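Local coordinates for OmpT protein (Vibrio cholerae serotype O1, PDB 6EHE) that probably acts as a general diffusion porin, a sixteen-stranded beta-barrel channel in the outer membrane, at residues A138-A143 and G161-K166; F168-N173 and I182-T187; Y209-D214 and I222-I227; K80-S85 and S108-D113. All coordinates share one frame; numbering follows the deposited sequence.

Contact 1 (A138-A143 and G161-K166); sequences AKQELA and GQNRDK. With C8E ((hydroxyethyloxy)tri(ethyloxy)octane), chain E; C8E ((hydroxyethyloxy)tri(ethyloxy)octane), chain I.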
# COMPACT_ATOMS: atom_id res chain seq x y z
N ALA A 138 -14.31 -0.30 -16.70
CA ALA A 138 -12.89 -0.07 -16.56
C ALA A 138 -12.52 0.21 -15.11
O ALA A 138 -11.63 -0.43 -14.55
CB ALA A 138 -12.46 1.11 -17.44
N LYS A 139 -13.22 1.15 -14.48
CA LYS A 139 -13.01 1.39 -13.07
C LYS A 139 -13.62 0.25 -12.26
O LYS A 139 -14.76 -0.17 -12.49
CB LYS A 139 -13.61 2.74 -12.64
CG LYS A 139 -13.21 3.92 -13.54
CD LYS A 139 -11.94 4.60 -13.10
CE LYS A 139 -11.41 5.54 -14.19
NZ LYS A 139 -10.13 5.05 -14.85
N GLN A 140 -12.83 -0.28 -11.34
CA GLN A 140 -13.28 -1.33 -10.46
C GLN A 140 -14.25 -0.76 -9.44
O GLN A 140 -14.44 0.46 -9.33
CB GLN A 140 -12.07 -1.95 -9.75
CG GLN A 140 -10.90 -2.38 -10.65
CD GLN A 140 -9.69 -2.86 -9.81
OE1 GLN A 140 -9.56 -2.49 -8.63
NE2 GLN A 140 -8.82 -3.68 -10.40
N GLU A 141 -14.90 -1.65 -8.70
CA GLU A 141 -15.70 -1.28 -7.55
C GLU A 141 -14.81 -1.31 -6.32
O GLU A 141 -13.98 -2.20 -6.17
CB GLU A 141 -16.89 -2.24 -7.35
CG GLU A 141 -18.12 -1.98 -8.23
CD GLU A 141 -18.92 -3.25 -8.58
OE1 GLU A 141 -19.28 -3.42 -9.78
OE2 GLU A 141 -19.19 -4.08 -7.67
N LEU A 142 -14.99 -0.34 -5.43
CA LEU A 142 -14.24 -0.33 -4.19
C LEU A 142 -15.08 0.27 -3.09
O LEU A 142 -15.70 1.31 -3.27
CB LEU A 142 -12.95 0.47 -4.33
CG LEU A 142 -12.08 0.38 -3.10
CD1 LEU A 142 -11.34 -0.97 -3.08
CD2 LEU A 142 -11.11 1.55 -3.11
N ALA A 143 -15.05 -0.34 -1.92
CA ALA A 143 -15.73 0.25 -0.79
C ALA A 143 -14.93 -0.14 0.44
O ALA A 143 -14.66 -1.33 0.63
CB ALA A 143 -17.18 -0.24 -0.67
N GLY A 161 -12.85 -3.97 3.59
CA GLY A 161 -13.74 -3.58 2.52
C GLY A 161 -13.72 -4.60 1.40
O GLY A 161 -13.38 -5.77 1.60
N GLN A 162 -14.06 -4.12 0.21
CA GLN A 162 -14.32 -5.04 -0.88
C GLN A 162 -14.06 -4.33 -2.18
O GLN A 162 -14.48 -3.18 -2.35
CB GLN A 162 -15.76 -5.56 -0.83
CG GLN A 162 -16.24 -6.22 -2.10
CD GLN A 162 -17.68 -6.70 -1.96
OE1 GLN A 162 -17.98 -7.46 -1.04
NE2 GLN A 162 -18.57 -6.24 -2.85
N ASN A 163 -13.46 -5.06 -3.11
CA ASN A 163 -12.86 -4.52 -4.33
C ASN A 163 -13.17 -5.51 -5.44
O ASN A 163 -12.80 -6.68 -5.36
CB ASN A 163 -11.34 -4.36 -4.11
CG ASN A 163 -10.57 -3.93 -5.36
OD1 ASN A 163 -9.42 -4.33 -5.53
ND2 ASN A 163 -11.16 -3.08 -6.20
N ARG A 164 -13.87 -5.06 -6.47
CA ARG A 164 -14.29 -5.95 -7.54
C ARG A 164 -13.73 -5.46 -8.87
O ARG A 164 -13.88 -4.28 -9.21
CB ARG A 164 -15.81 -6.05 -7.62
CG ARG A 164 -16.31 -7.14 -8.57
CD ARG A 164 -17.84 -7.16 -8.64
NE ARG A 164 -18.29 -8.19 -9.56
CZ ARG A 164 -19.55 -8.36 -9.92
NH1 ARG A 164 -20.49 -7.59 -9.42
NH2 ARG A 164 -19.86 -9.32 -10.77
N ASP A 165 -13.09 -6.36 -9.61
CA ASP A 165 -12.67 -6.08 -10.98
C ASP A 165 -13.41 -7.06 -11.87
O ASP A 165 -13.19 -8.27 -11.78
CB ASP A 165 -11.16 -6.22 -11.15
CG ASP A 165 -10.66 -5.63 -12.48
OD1 ASP A 165 -11.45 -5.59 -13.46
OD2 ASP A 165 -9.48 -5.20 -12.53
N LYS A 166 -14.29 -6.54 -12.71
CA LYS A 166 -15.11 -7.35 -13.59
C LYS A 166 -14.35 -7.86 -14.81
O LYS A 166 -14.90 -8.66 -15.57
CB LYS A 166 -16.35 -6.56 -14.03
CG LYS A 166 -17.39 -6.37 -12.91
CD LYS A 166 -18.63 -5.65 -13.43
CE LYS A 166 -19.68 -5.48 -12.35
NZ LYS A 166 -20.89 -4.79 -12.89
C1 C8E E . -17.47 8.07 1.53
C2 C8E E . -17.59 6.82 2.41
C3 C8E E . -18.37 5.68 1.75
C4 C8E E . -17.77 4.31 2.11
C5 C8E E . -18.78 3.17 2.22
C6 C8E E . -17.99 1.91 2.57
C7 C8E E . -18.70 1.01 3.58
C8 C8E E . -17.72 0.02 4.20
O9 C8E E . -18.05 -1.33 3.93
C10 C8E E . -17.55 -1.77 2.68
C11 C8E E . -17.57 -3.29 2.65
O12 C8E E . -18.73 -3.77 2.00
C1 C8E I . -13.23 -11.54 4.23
C2 C8E I . -13.31 -10.93 5.63
C3 C8E I . -14.74 -10.48 5.96
C4 C8E I . -15.27 -9.51 4.91
C5 C8E I . -15.62 -8.14 5.50
C6 C8E I . -15.25 -6.97 4.56
C7 C8E I . -15.84 -5.64 5.04
C8 C8E I . -15.45 -5.34 6.50
O9 C8E I . -15.12 -3.96 6.64
C10 C8E I . -15.99 -3.19 7.46
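Q140 and N163 meet through their amides, ND2 of N163 donating to OE1 of Q140 at 3.0 Å in a nearly straight bond. The donor stands above the carbonyl plane of Q140, and the two amide planes are turned 49° apart. N163 CG, anti to the backbone N (chi1 175°), brings the end of the side chain nearer the facing segment, where the same ND2 also reaches the backbone O of E141 at 3.0 Å. That oxygen takes the backbone N of R164 from the other face of its plane. Q140, extended beyond CG, passes its NE2 to OD2 of D165 at 2.7 Å, arriving above the carboxylate plane; L107 O takes NE2 as well. On the face carrying E141, R164 and Q162, the carboxylate of E141 lies alongside the fully extended R164, OE2 resting 3.5 Å from CD, while the guanidinium finds its salt bridge with D185. OE1 of E141 makes a long salt bridge of 3.8 Å to NZ of K166. Paired backbone bonds at E141–R164 and A143–Q162 define an antiparallel hairpin of the porin barrel, the axes of 141-143 and 161-165 approaching to 4.6 Å. A143 and G161 border detergent chains. Because each N163 amide hydrogen has an acceptor within 6° of the amide plane, the two bonds together should fix that group's rotation.

Contact 2 (F168-N173 and I182-T187); sequences FKVGSN and IKADVT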
# COMPACT_ATOMS: atom_id res chain seq x y z
N PHE A 168 -10.45 -8.61 -14.81
CA PHE A 168 -9.11 -8.67 -14.26
C PHE A 168 -8.28 -9.68 -15.04
O PHE A 168 -8.75 -10.79 -15.28
CB PHE A 168 -9.18 -9.08 -12.79
CG PHE A 168 -7.86 -9.09 -12.10
CD1 PHE A 168 -7.22 -7.90 -11.79
CD2 PHE A 168 -7.29 -10.28 -11.71
CE1 PHE A 168 -6.02 -7.90 -11.13
CE2 PHE A 168 -6.10 -10.30 -11.06
CZ PHE A 168 -5.46 -9.11 -10.75
N LYS A 169 -7.05 -9.31 -15.40
CA LYS A 169 -6.19 -10.18 -16.20
C LYS A 169 -5.62 -11.27 -15.30
O LYS A 169 -4.84 -10.98 -14.39
CB LYS A 169 -5.07 -9.39 -16.85
CG LYS A 169 -4.33 -10.16 -17.95
CD LYS A 169 -2.87 -9.76 -18.08
CE LYS A 169 -2.11 -10.71 -18.99
NZ LYS A 169 -2.44 -10.52 -20.43
N VAL A 170 -6.02 -12.52 -15.54
CA VAL A 170 -5.49 -13.65 -14.79
C VAL A 170 -4.58 -14.53 -15.62
O VAL A 170 -4.09 -15.55 -15.10
CB VAL A 170 -6.62 -14.52 -14.19
CG1 VAL A 170 -7.38 -13.75 -13.09
CG2 VAL A 170 -7.53 -15.02 -15.31
N GLY A 171 -4.38 -14.21 -16.89
CA GLY A 171 -3.50 -15.03 -17.70
C GLY A 171 -3.77 -14.81 -19.17
O GLY A 171 -4.38 -13.83 -19.56
N SER A 172 -3.31 -15.77 -19.97
CA SER A 172 -3.21 -15.57 -21.40
C SER A 172 -3.67 -16.82 -22.13
O SER A 172 -3.48 -17.95 -21.66
CB SER A 172 -1.78 -15.24 -21.81
OG SER A 172 -1.66 -15.32 -23.21
N ASN A 173 -4.25 -16.61 -23.30
CA ASN A 173 -4.88 -17.68 -24.07
C ASN A 173 -4.36 -17.67 -25.50
O ASN A 173 -4.44 -16.64 -26.17
CB ASN A 173 -6.38 -17.47 -24.08
CG ASN A 173 -7.11 -18.72 -24.36
OD1 ASN A 173 -7.39 -19.50 -23.46
ND2 ASN A 173 -7.44 -18.95 -25.63
N ILE A 182 -6.79 -13.67 -20.74
CA ILE A 182 -7.90 -14.21 -19.97
C ILE A 182 -8.27 -13.21 -18.88
O ILE A 182 -7.45 -12.91 -18.00
CB ILE A 182 -7.56 -15.57 -19.36
CG1 ILE A 182 -6.98 -16.52 -20.41
CG2 ILE A 182 -8.79 -16.17 -18.75
CD1 ILE A 182 -6.73 -17.87 -19.82
N LYS A 183 -9.49 -12.70 -18.94
CA LYS A 183 -10.05 -11.84 -17.91
C LYS A 183 -11.05 -12.63 -17.08
O LYS A 183 -11.80 -13.46 -17.60
CB LYS A 183 -10.76 -10.64 -18.54
CG LYS A 183 -9.92 -9.85 -19.57
CD LYS A 183 -8.87 -8.97 -18.90
CE LYS A 183 -8.20 -8.00 -19.89
NZ LYS A 183 -9.16 -7.05 -20.52
N ALA A 184 -11.05 -12.39 -15.77
CA ALA A 184 -12.05 -12.94 -14.88
C ALA A 184 -12.70 -11.82 -14.07
O ALA A 184 -12.11 -10.77 -13.85
CB ALA A 184 -11.42 -13.99 -13.95
N ASP A 185 -13.93 -12.06 -13.64
CA ASP A 185 -14.64 -11.17 -12.72
C ASP A 185 -14.32 -11.64 -11.30
O ASP A 185 -14.81 -12.68 -10.87
CB ASP A 185 -16.13 -11.22 -13.03
CG ASP A 185 -16.98 -10.34 -12.10
OD1 ASP A 185 -18.18 -10.12 -12.42
OD2 ASP A 185 -16.47 -9.88 -11.06
N VAL A 186 -13.49 -10.89 -10.58
CA VAL A 186 -12.99 -11.29 -9.27
C VAL A 186 -13.39 -10.24 -8.24
O VAL A 186 -13.36 -9.04 -8.52
CB VAL A 186 -11.46 -11.46 -9.28
CG1 VAL A 186 -11.00 -12.24 -8.07
CG2 VAL A 186 -11.03 -12.16 -10.53
N THR A 187 -13.78 -10.71 -7.06
CA THR A 187 -14.02 -9.85 -5.90
C THR A 187 -13.03 -10.24 -4.80
O THR A 187 -12.88 -11.42 -4.48
CB THR A 187 -15.46 -9.96 -5.39
OG1 THR A 187 -16.36 -9.51 -6.41
CG2 THR A 187 -15.66 -9.10 -4.14
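F168 and A184 exchange a pair of backbone hydrogen bonds, F168 N to A184 O at 2.9 Å and A184 N to F168 O at 2.8 Å, which sets the antiparallel register. One residue further along, K169 and K183 form the non-hydrogen-bonded pair, and the CA of K183 sends a C-H toward F168 O at 3.1 Å. Beyond them V170 N reaches I182 O, and I182 N reaches G171 O at 2.7 Å, with the donor standing 45° above that carbonyl plane. V170 and G171 thus both face I182, a classic beta bulge, in the hairpin formed by strands 154-175 and 178-199 of the porin barrel. The two short strand segments run at 131° to one another, well short of strictly antiparallel.

Apolar contacts are thin and lie mainly on the surface. With V170 CG1 anti to the carbonyl carbon (chi1 -68°), CG2 falls between the backbone N and the carbonyl carbon and touches CG2 of I182 at 3.8 Å, the two side chains crossing at about a right angle; CG1 of V170 turns to CB of A184. I182 lays CG1 against CB of N173 at 3.8 Å. At the other end, F168 CB approaches CG2 of V186 at 4.2 Å, while the ring leads away and packs on L107.

Among charged groups, the aliphatic CD of K183 lies beside K169, whose NZ forms its salt bridge with D181.

Contact 3 (Y209-D214 and I222-I227); sequences YNAELD and IDEDAI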
# COMPACT_ATOMS: atom_id res chain seq x y z
N TYR A 209 -4.57 -10.09 8.59
CA TYR A 209 -5.42 -9.81 7.45
C TYR A 209 -6.14 -11.08 7.04
O TYR A 209 -5.55 -12.16 7.05
CB TYR A 209 -4.63 -9.26 6.22
CG TYR A 209 -4.87 -7.81 5.90
CD1 TYR A 209 -5.90 -7.44 5.04
CD2 TYR A 209 -4.06 -6.81 6.40
CE1 TYR A 209 -6.14 -6.13 4.74
CE2 TYR A 209 -4.28 -5.49 6.07
CZ TYR A 209 -5.34 -5.16 5.25
OH TYR A 209 -5.63 -3.86 4.89
N ASN A 210 -7.38 -10.95 6.64
CA ASN A 210 -8.13 -12.04 6.04
C ASN A 210 -8.68 -11.53 4.74
O ASN A 210 -9.08 -10.36 4.66
CB ASN A 210 -9.27 -12.53 6.93
CG ASN A 210 -10.16 -13.57 6.22
OD1 ASN A 210 -11.32 -13.30 5.90
ND2 ASN A 210 -9.61 -14.75 5.96
N ALA A 211 -8.70 -12.39 3.73
CA ALA A 211 -9.27 -12.01 2.44
C ALA A 211 -9.87 -13.22 1.75
O ALA A 211 -9.55 -14.37 2.04
CB ALA A 211 -8.22 -11.35 1.52
N GLU A 212 -10.74 -12.93 0.81
CA GLU A 212 -11.41 -13.94 0.03
C GLU A 212 -11.48 -13.41 -1.39
O GLU A 212 -11.98 -12.30 -1.62
CB GLU A 212 -12.81 -14.24 0.56
CG GLU A 212 -13.48 -15.41 -0.15
CD GLU A 212 -14.95 -15.49 0.11
OE1 GLU A 212 -15.69 -14.59 -0.34
OE2 GLU A 212 -15.36 -16.46 0.79
N LEU A 213 -10.93 -14.17 -2.32
CA LEU A 213 -11.04 -13.90 -3.73
C LEU A 213 -12.10 -14.84 -4.30
O LEU A 213 -11.97 -16.06 -4.21
CB LEU A 213 -9.68 -14.12 -4.39
CG LEU A 213 -8.61 -13.22 -3.77
CD1 LEU A 213 -7.22 -13.87 -3.70
CD2 LEU A 213 -8.54 -11.88 -4.54
N ASP A 214 -13.16 -14.25 -4.84
CA ASP A 214 -14.37 -14.94 -5.26
C ASP A 214 -14.59 -14.60 -6.73
O ASP A 214 -14.88 -13.44 -7.06
CB ASP A 214 -15.55 -14.46 -4.41
CG ASP A 214 -16.65 -15.48 -4.31
OD1 ASP A 214 -16.71 -16.35 -5.19
OD2 ASP A 214 -17.44 -15.41 -3.34
N ILE A 222 -10.95 -18.45 -3.09
CA ILE A 222 -9.67 -18.56 -2.40
C ILE A 222 -9.75 -17.74 -1.12
O ILE A 222 -10.08 -16.55 -1.16
CB ILE A 222 -8.52 -18.09 -3.29
CG1 ILE A 222 -8.41 -19.04 -4.47
CG2 ILE A 222 -7.21 -17.99 -2.54
CD1 ILE A 222 -7.41 -18.62 -5.47
N ASP A 223 -9.50 -18.39 0.02
CA ASP A 223 -9.42 -17.70 1.30
C ASP A 223 -7.96 -17.52 1.65
O ASP A 223 -7.14 -18.39 1.36
CB ASP A 223 -10.13 -18.51 2.39
CG ASP A 223 -11.55 -18.86 2.03
OD1 ASP A 223 -12.44 -18.01 2.19
OD2 ASP A 223 -11.76 -20.01 1.56
N GLU A 224 -7.63 -16.40 2.27
CA GLU A 224 -6.25 -16.06 2.62
C GLU A 224 -6.23 -15.60 4.06
O GLU A 224 -7.06 -14.77 4.46
CB GLU A 224 -5.70 -14.93 1.75
CG GLU A 224 -5.96 -15.04 0.27
CD GLU A 224 -5.23 -13.95 -0.50
OE1 GLU A 224 -5.48 -12.75 -0.23
OE2 GLU A 224 -4.36 -14.28 -1.34
N ASP A 225 -5.29 -16.11 4.83
CA ASP A 225 -5.08 -15.63 6.18
C ASP A 225 -3.63 -15.25 6.29
O ASP A 225 -2.75 -16.02 5.88
CB ASP A 225 -5.45 -16.68 7.22
CG ASP A 225 -6.92 -16.92 7.27
OD1 ASP A 225 -7.61 -16.16 8.00
OD2 ASP A 225 -7.40 -17.82 6.54
N ALA A 226 -3.37 -14.07 6.83
CA ALA A 226 -2.03 -13.52 6.78
C ALA A 226 -1.73 -12.88 8.11
O ALA A 226 -2.58 -12.18 8.68
CB ALA A 226 -1.91 -12.46 5.68
N ILE A 227 -0.52 -13.07 8.58
CA ILE A 227 -0.02 -12.39 9.75
C ILE A 227 1.31 -11.75 9.41
O ILE A 227 2.14 -12.34 8.70
CB ILE A 227 0.11 -13.34 10.95
CG1 ILE A 227 0.68 -12.60 12.17
CG2 ILE A 227 0.95 -14.57 10.56
CD1 ILE A 227 0.78 -13.46 13.40
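Y209 and A226 open a run of paired backbone bonds in the antiparallel hairpin of strands 202-215 and 221-236, part of the porin barrel wall; their segments run at 166° to each other. Y209 N donates to A226 O at 2.9 Å, and Y209 O takes A226 N in return. A211 and E224 repeat the exchange, as do L213 and I222, so all six N-H groups and all six carbonyls of these hydrogen-bonded pairs are used between the strands. The intervening residues direct their backbone polar groups to the flanking strands: N210 and E212 to F191 and S189, D223 and D225 to E251 and M249.

ND2 of N210 gives D225 OD1 a bent bond of 3.2 Å (135° at the hydrogen), from above the carboxylate plane. E212 and D223 lie side by side, OE2 of E212 3.6 Å from OD1 of D223; like charges so close would probably raise the proton affinity of one acid. On the other face the buried carboxylate of E224 finds its charge partner in R103, and Y209 OH bonds to Y146 OH. L213 CD1 rests 3.7 Å from OE2 of E224, and A211 CB lies 3.5 Å from OE1 of E224.

Contact 4 (K80-S85 and S108-D113); sequences KQWTTS and SDALHD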
# COMPACT_ATOMS: atom_id res chain seq x y z
N LYS A 80 -8.12 10.51 -8.50
CA LYS A 80 -7.23 9.36 -8.58
C LYS A 80 -6.31 9.37 -7.37
O LYS A 80 -5.54 10.33 -7.19
CB LYS A 80 -6.42 9.40 -9.87
CG LYS A 80 -5.46 8.24 -10.03
CD LYS A 80 -4.66 8.36 -11.34
CE LYS A 80 -3.70 7.21 -11.48
NZ LYS A 80 -3.07 7.16 -12.82
N GLN A 81 -6.41 8.33 -6.54
CA GLN A 81 -5.86 8.32 -5.19
C GLN A 81 -5.46 6.92 -4.80
O GLN A 81 -5.99 5.93 -5.31
CB GLN A 81 -6.88 8.84 -4.17
CG GLN A 81 -7.54 10.16 -4.50
CD GLN A 81 -8.62 10.53 -3.51
OE1 GLN A 81 -8.33 10.94 -2.39
NE2 GLN A 81 -9.87 10.40 -3.92
N TRP A 82 -4.51 6.83 -3.86
CA TRP A 82 -4.29 5.58 -3.17
C TRP A 82 -5.54 5.20 -2.39
O TRP A 82 -6.33 6.07 -1.98
CB TRP A 82 -3.11 5.68 -2.22
CG TRP A 82 -1.88 6.19 -2.88
CD1 TRP A 82 -1.32 7.43 -2.74
CD2 TRP A 82 -1.07 5.47 -3.81
NE1 TRP A 82 -0.18 7.52 -3.52
CE2 TRP A 82 -0.01 6.33 -4.18
CE3 TRP A 82 -1.12 4.19 -4.35
CZ2 TRP A 82 0.97 5.94 -5.08
CZ3 TRP A 82 -0.13 3.80 -5.24
CH2 TRP A 82 0.89 4.68 -5.60
N THR A 83 -5.74 3.90 -2.19
CA THR A 83 -6.89 3.46 -1.43
C THR A 83 -6.74 3.82 0.04
O THR A 83 -5.63 3.94 0.56
CB THR A 83 -7.07 1.95 -1.57
OG1 THR A 83 -5.93 1.29 -1.01
CG2 THR A 83 -7.27 1.52 -3.03
N THR A 84 -7.88 3.99 0.72
CA THR A 84 -7.88 4.12 2.17
C THR A 84 -7.12 2.98 2.80
O THR A 84 -6.38 3.18 3.78
CB THR A 84 -9.32 4.11 2.70
OG1 THR A 84 -10.09 5.13 2.06
CG2 THR A 84 -9.30 4.36 4.18
N SER A 85 -7.29 1.75 2.28
CA SER A 85 -6.57 0.61 2.84
C SER A 85 -5.08 0.78 2.69
O SER A 85 -4.31 0.29 3.52
CB SER A 85 -7.01 -0.69 2.16
OG SER A 85 -7.07 -0.55 0.75
N SER A 108 -6.42 -4.23 -6.71
CA SER A 108 -6.44 -2.80 -6.91
C SER A 108 -5.05 -2.21 -7.10
O SER A 108 -4.93 -1.13 -7.69
CB SER A 108 -7.15 -2.12 -5.72
OG SER A 108 -6.32 -2.07 -4.57
N ASP A 109 -4.01 -2.92 -6.66
CA ASP A 109 -2.64 -2.40 -6.57
C ASP A 109 -2.61 -1.06 -5.82
O ASP A 109 -1.79 -0.19 -6.11
CB ASP A 109 -1.99 -2.28 -7.96
CG ASP A 109 -1.89 -3.63 -8.67
OD1 ASP A 109 -1.34 -4.59 -8.09
OD2 ASP A 109 -2.40 -3.74 -9.80
N ALA A 110 -3.50 -0.91 -4.85
CA ALA A 110 -3.55 0.21 -3.92
C ALA A 110 -4.00 1.51 -4.57
O ALA A 110 -3.83 2.58 -3.97
CB ALA A 110 -2.21 0.43 -3.21
N LEU A 111 -4.61 1.45 -5.76
CA LEU A 111 -4.96 2.64 -6.52
C LEU A 111 -6.36 2.49 -7.10
O LEU A 111 -6.73 1.41 -7.55
CB LEU A 111 -3.96 2.86 -7.66
CG LEU A 111 -3.85 4.28 -8.19
CD1 LEU A 111 -3.32 5.19 -7.09
CD2 LEU A 111 -2.95 4.35 -9.39
N HIS A 112 -7.12 3.59 -7.09
CA HIS A 112 -8.37 3.67 -7.83
C HIS A 112 -8.49 5.07 -8.42
O HIS A 112 -8.35 6.06 -7.69
CB HIS A 112 -9.58 3.36 -6.95
CG HIS A 112 -10.85 3.23 -7.71
ND1 HIS A 112 -11.42 4.29 -8.40
CD2 HIS A 112 -11.67 2.17 -7.92
CE1 HIS A 112 -12.53 3.88 -8.98
NE2 HIS A 112 -12.71 2.60 -8.70
N ASP A 113 -8.77 5.15 -9.72
CA ASP A 113 -8.67 6.41 -10.45
C ASP A 113 -9.79 7.38 -10.15
O ASP A 113 -9.70 8.53 -10.57
CB ASP A 113 -8.66 6.15 -11.95
CG ASP A 113 -7.44 5.37 -12.41
OD1 ASP A 113 -6.42 5.38 -11.70
OD2 ASP A 113 -7.51 4.74 -13.48
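T83 and A110, with Q81 and H112, are the buried, tightly packed part of this contact. T83 N reaches A110 O at 2.9 Å from above the carbonyl plane, and Q81 and H112 exchange backbone N-H to O bonds. Against them, methyl CD1 of L111 sits over one face of the W82 indole, 4.0 Å from the centroid of its six-membered ring and 25° off the normal, a CH-pi contact. At the ring edge, in its plane, A110 O lies 3.2 Å from CE3 of W82. A type I' turn from S108 to L111 presents that carbonyl, and S108 OG accepts from A110 N to form an ST turn.

The K80–D113 end is looser. K80, fully extended with CG anti to the backbone N (chi1 179°), runs alongside D113; CE of K80 is 3.3 Å from OD1 of D113, yet K80 NZ makes only a long salt bridge of 4.0 Å to D113 OD1. Each charge has another partner, NZ bonding to V62 O and OD2 pairing with K139. D109 is exposed in the turn.

Both segments belong to the long loop between strands 74-78 and 115-121, which, as in porins generally, probably folds into the barrel as constriction loop L3. Strands 81-82 and 111-112 make a small sheet apart from the barrel's own; T83 N-caps helix 84-88 and leans on strand 141-151, W82 on strand 61-71.

From the N terminus, contact 4 comes first, its 80-85 and 108-113 segments closing a loop of 22 residues, into which the helix begun at 84 runs on. Contacts 1, 2 and 3 then follow in series, each closing a hairpin between neighbouring barrel strands, so that none nests in or crosses another. Contacts 1 and 2 share strand 154-175 and meet where D165 O probably accepts a hydrogen bond from V186 N at 2.9 Å; contact 2 passes to contact 3 where T187 O probably bonds D214 N, across strands 178-199 and 202-215. Contact 4 reaches contact 1 by H112 NE2 to Q140 O, tying the small two-stranded sheet to the residues that lead into barrel strand 141-151.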